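Local coordinates for protein EpsJ (Vibrio vulnificus, PDB 2RET) that pairs with the pseudopilin EpsI and is probably part of the type 2 secretion pseudopilus that helps move proteins out of the cell, at residues L59-R70 against E84-E95. Numbering follows the deposited sequence.
Sequences LDSDNKGIMFAR and EVTKVGYRIKDE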
# COMPACT_ATOMS: atom_id res chain seq x y z
N LEU B 59 27.09 -4.41 -21.27
CA LEU B 59 27.63 -5.37 -20.31
C LEU B 59 28.55 -6.39 -20.99
O LEU B 59 28.65 -7.52 -20.55
CB LEU B 59 26.50 -6.09 -19.57
CG LEU B 59 25.38 -5.23 -18.92
CD1 LEU B 59 24.32 -6.13 -18.34
CD2 LEU B 59 25.93 -4.26 -17.85
N ASP B 60 29.21 -5.99 -22.09
CA ASP B 60 30.12 -6.87 -22.80
C ASP B 60 29.41 -8.02 -23.52
O ASP B 60 30.03 -9.00 -23.88
CB ASP B 60 31.20 -7.41 -21.84
CG ASP B 60 32.37 -8.06 -22.55
OD1 ASP B 60 32.64 -7.70 -23.71
OD2 ASP B 60 33.02 -8.94 -21.93
N SER B 61 28.11 -7.89 -23.77
CA SER B 61 27.39 -8.86 -24.56
C SER B 61 28.03 -9.03 -25.94
O SER B 61 28.60 -8.08 -26.46
CB SER B 61 25.92 -8.42 -24.71
OG SER B 61 25.18 -9.43 -25.33
N ASP B 62 27.98 -10.26 -26.49
CA ASP B 62 28.37 -10.55 -27.90
C ASP B 62 27.30 -10.02 -28.87
O ASP B 62 27.57 -9.86 -30.05
CB ASP B 62 28.49 -12.06 -28.22
CG ASP B 62 29.55 -12.79 -27.39
OD1 ASP B 62 30.43 -12.16 -26.79
OD2 ASP B 62 29.48 -14.03 -27.34
N ASN B 63 26.07 -9.79 -28.39
CA ASN B 63 25.14 -8.97 -29.16
C ASN B 63 24.43 -7.97 -28.26
O ASN B 63 25.08 -7.12 -27.67
CB ASN B 63 24.21 -9.81 -30.07
CG ASN B 63 23.61 -11.04 -29.37
OD1 ASN B 63 24.26 -12.11 -29.32
ND2 ASN B 63 22.35 -10.91 -28.85
N LYS B 64 23.11 -8.05 -28.16
CA LYS B 64 22.38 -7.07 -27.37
C LYS B 64 22.53 -7.34 -25.91
O LYS B 64 22.70 -8.49 -25.52
CB LYS B 64 20.91 -7.06 -27.73
CG LYS B 64 20.65 -6.29 -28.98
CD LYS B 64 20.87 -4.80 -28.76
CE LYS B 64 20.27 -4.02 -29.91
NZ LYS B 64 20.42 -4.75 -31.18
N GLY B 65 22.50 -6.26 -25.14
CA GLY B 65 22.30 -6.37 -23.69
C GLY B 65 21.28 -5.41 -23.12
O GLY B 65 21.04 -4.37 -23.69
N ILE B 66 20.72 -5.77 -21.96
CA ILE B 66 19.69 -4.97 -21.27
C ILE B 66 20.09 -4.83 -19.79
O ILE B 66 20.73 -5.71 -19.21
CB ILE B 66 18.22 -5.54 -21.47
CG1 ILE B 66 17.14 -4.53 -21.06
CG2 ILE B 66 18.00 -6.85 -20.75
CD1 ILE B 66 15.75 -4.87 -21.58
N MSE B 67 19.76 -3.67 -19.21
CA MSE B 67 20.01 -3.43 -17.81
C MSE B 67 18.94 -2.53 -17.27
O MSE B 67 18.56 -1.56 -17.91
CB MSE B 67 21.39 -2.81 -17.57
CG MSE B 67 21.80 -2.81 -16.06
SE MSE B 67 23.53 -1.97 -15.70
CE MSE B 67 23.19 -0.09 -16.18
N PHE B 68 18.50 -2.85 -16.04
CA PHE B 68 17.44 -2.12 -15.36
C PHE B 68 17.46 -2.33 -13.82
O PHE B 68 18.04 -3.28 -13.30
CB PHE B 68 16.06 -2.49 -15.96
CG PHE B 68 15.76 -3.98 -15.98
CD1 PHE B 68 16.01 -4.75 -17.12
CD2 PHE B 68 15.17 -4.60 -14.88
CE1 PHE B 68 15.72 -6.11 -17.15
CE2 PHE B 68 14.87 -5.96 -14.89
CZ PHE B 68 15.14 -6.72 -16.01
N ALA B 69 16.80 -1.41 -13.11
CA ALA B 69 16.57 -1.55 -11.65
C ALA B 69 15.39 -2.47 -11.43
O ALA B 69 14.48 -2.50 -12.21
CB ALA B 69 16.33 -0.17 -11.03
N ARG B 70 15.40 -3.28 -10.37
CA ARG B 70 14.24 -4.06 -10.06
C ARG B 70 13.95 -4.04 -8.55
O ARG B 70 14.88 -3.84 -7.74
CB ARG B 70 14.38 -5.50 -10.61
CG ARG B 70 15.50 -6.35 -10.04
CD ARG B 70 15.16 -7.82 -10.09
NE ARG B 70 14.21 -8.16 -9.08
CZ ARG B 70 13.98 -9.38 -8.57
NH1 ARG B 70 14.58 -10.48 -9.00
NH2 ARG B 70 13.07 -9.49 -7.63
N GLU B 84 13.55 -2.49 -1.31
CA GLU B 84 14.97 -2.48 -1.63
C GLU B 84 15.11 -2.73 -3.13
O GLU B 84 14.68 -3.77 -3.64
CB GLU B 84 15.66 -3.58 -0.83
CG GLU B 84 17.13 -3.38 -0.58
CD GLU B 84 17.46 -2.14 0.21
OE1 GLU B 84 16.62 -1.66 1.01
OE2 GLU B 84 18.60 -1.63 0.03
N VAL B 85 15.65 -1.74 -3.84
CA VAL B 85 15.83 -1.79 -5.30
C VAL B 85 17.25 -2.35 -5.57
O VAL B 85 18.24 -1.87 -4.99
CB VAL B 85 15.61 -0.40 -5.97
CG1 VAL B 85 15.83 -0.47 -7.50
CG2 VAL B 85 14.21 0.18 -5.66
N THR B 86 17.30 -3.41 -6.38
CA THR B 86 18.56 -4.01 -6.85
C THR B 86 18.70 -3.71 -8.33
O THR B 86 17.90 -2.98 -8.89
CB THR B 86 18.59 -5.54 -6.62
OG1 THR B 86 17.48 -6.15 -7.29
CG2 THR B 86 18.58 -5.86 -5.08
N LYS B 87 19.73 -4.22 -8.98
CA LYS B 87 19.93 -3.92 -10.40
C LYS B 87 20.32 -5.23 -11.07
O LYS B 87 21.05 -6.03 -10.48
CB LYS B 87 21.00 -2.82 -10.54
CG LYS B 87 21.36 -2.41 -11.95
CD LYS B 87 22.27 -1.23 -11.97
CE LYS B 87 23.70 -1.57 -11.65
NZ LYS B 87 24.48 -0.31 -11.54
N VAL B 88 19.75 -5.49 -12.25
CA VAL B 88 19.98 -6.73 -12.98
C VAL B 88 20.22 -6.42 -14.49
O VAL B 88 19.76 -5.42 -15.01
CB VAL B 88 18.79 -7.72 -12.86
CG1 VAL B 88 18.46 -8.00 -11.40
CG2 VAL B 88 17.58 -7.20 -13.63
N GLY B 89 20.95 -7.28 -15.18
CA GLY B 89 21.01 -7.22 -16.63
C GLY B 89 21.11 -8.58 -17.29
O GLY B 89 21.29 -9.57 -16.64
N TYR B 90 20.95 -8.61 -18.60
CA TYR B 90 21.05 -9.86 -19.36
C TYR B 90 21.96 -9.59 -20.56
O TYR B 90 21.99 -8.47 -21.10
CB TYR B 90 19.66 -10.36 -19.83
CG TYR B 90 18.79 -10.92 -18.73
CD1 TYR B 90 18.14 -10.10 -17.81
CD2 TYR B 90 18.65 -12.29 -18.57
CE1 TYR B 90 17.38 -10.65 -16.78
CE2 TYR B 90 17.90 -12.82 -17.57
CZ TYR B 90 17.27 -12.01 -16.69
OH TYR B 90 16.51 -12.60 -15.71
N ARG B 91 22.72 -10.59 -20.93
CA ARG B 91 23.60 -10.49 -22.09
C ARG B 91 23.85 -11.87 -22.65
O ARG B 91 23.55 -12.88 -21.98
CB ARG B 91 24.93 -9.88 -21.67
CG ARG B 91 25.63 -10.71 -20.66
CD ARG B 91 26.97 -10.21 -20.35
NE ARG B 91 27.74 -11.22 -19.64
CZ ARG B 91 28.65 -10.94 -18.71
NH1 ARG B 91 28.91 -9.68 -18.36
NH2 ARG B 91 29.30 -11.92 -18.11
N ILE B 92 24.41 -11.93 -23.86
CA ILE B 92 24.86 -13.19 -24.44
C ILE B 92 26.39 -13.23 -24.40
O ILE B 92 27.06 -12.29 -24.80
CB ILE B 92 24.37 -13.40 -25.92
CG1 ILE B 92 22.84 -13.27 -26.03
CG2 ILE B 92 24.88 -14.77 -26.50
CD1 ILE B 92 22.07 -14.39 -25.39
N LYS B 93 26.92 -14.34 -23.89
CA LYS B 93 28.35 -14.63 -23.98
C LYS B 93 28.54 -16.02 -24.51
O LYS B 93 28.17 -16.98 -23.86
CB LYS B 93 29.01 -14.50 -22.64
CG LYS B 93 29.49 -13.11 -22.38
CD LYS B 93 30.77 -12.86 -23.14
CE LYS B 93 30.74 -11.50 -23.77
NZ LYS B 93 31.84 -11.28 -24.74
N ASP B 94 29.11 -16.11 -25.71
CA ASP B 94 29.39 -17.35 -26.38
C ASP B 94 28.18 -18.27 -26.41
O ASP B 94 28.22 -19.40 -25.93
CB ASP B 94 30.63 -17.98 -25.77
CG ASP B 94 31.91 -17.22 -26.16
OD1 ASP B 94 32.21 -17.09 -27.38
OD2 ASP B 94 32.61 -16.76 -25.24
N GLU B 95 27.11 -17.72 -26.98
CA GLU B 95 25.82 -18.37 -27.11
C GLU B 95 25.23 -18.85 -25.78
O GLU B 95 24.48 -19.82 -25.73
CB GLU B 95 25.92 -19.48 -28.16
CG GLU B 95 26.10 -18.88 -29.55
CD GLU B 95 26.25 -19.91 -30.67
OE1 GLU B 95 26.59 -21.09 -30.37
OE2 GLU B 95 26.06 -19.51 -31.85
O HOH W 1 27.86 -15.48 -28.50
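Phe68 and Val88 form a hydrogen-bonded antiparallel pair with side chains on one sheet face. Phe68 CG sits between its backbone N and carbonyl carbon (chi1 55°), bringing the ring across to the partner strand, where Val88 CG2 lies over one face, 3.2 Å from Phe68 CE2. Val88 CG1 rests 3.6 Å from Arg70 CD, where the arginine runs beside Thr86 toward Asp31 of the N-terminal helix. That helix also supplies Phe32 against the rings of Phe68 and Tyr90. On the other face Met67 SE lies 4.0 Å from Lys87 CD, and Leu59 CD1 3.9 Å from Gly89 CA.

Ahead of strand 64-70, loop 59-63 folds back over residues 91-94. Ser61 OG accepts from Ile92 N at 3.0 Å and donates to Lys64 O. Asp62 OD1 forms a salt bridge with Lys93 NZ at 2.6 Å, met nearly along its C-O bond; Asp62 OD2 receives Asp94 N at 2.7 Å on its syn side, 31° out of the carboxylate plane. Extended Arg91 bonds Leu59 O through NH1 and Glu98 through NH2.

Strands 64-74 and 79-93 form a beta hairpin, loop 59-63 latched to its open end, in the antiparallel sheet that packs on the N-terminal helix, as in other pseudopilins.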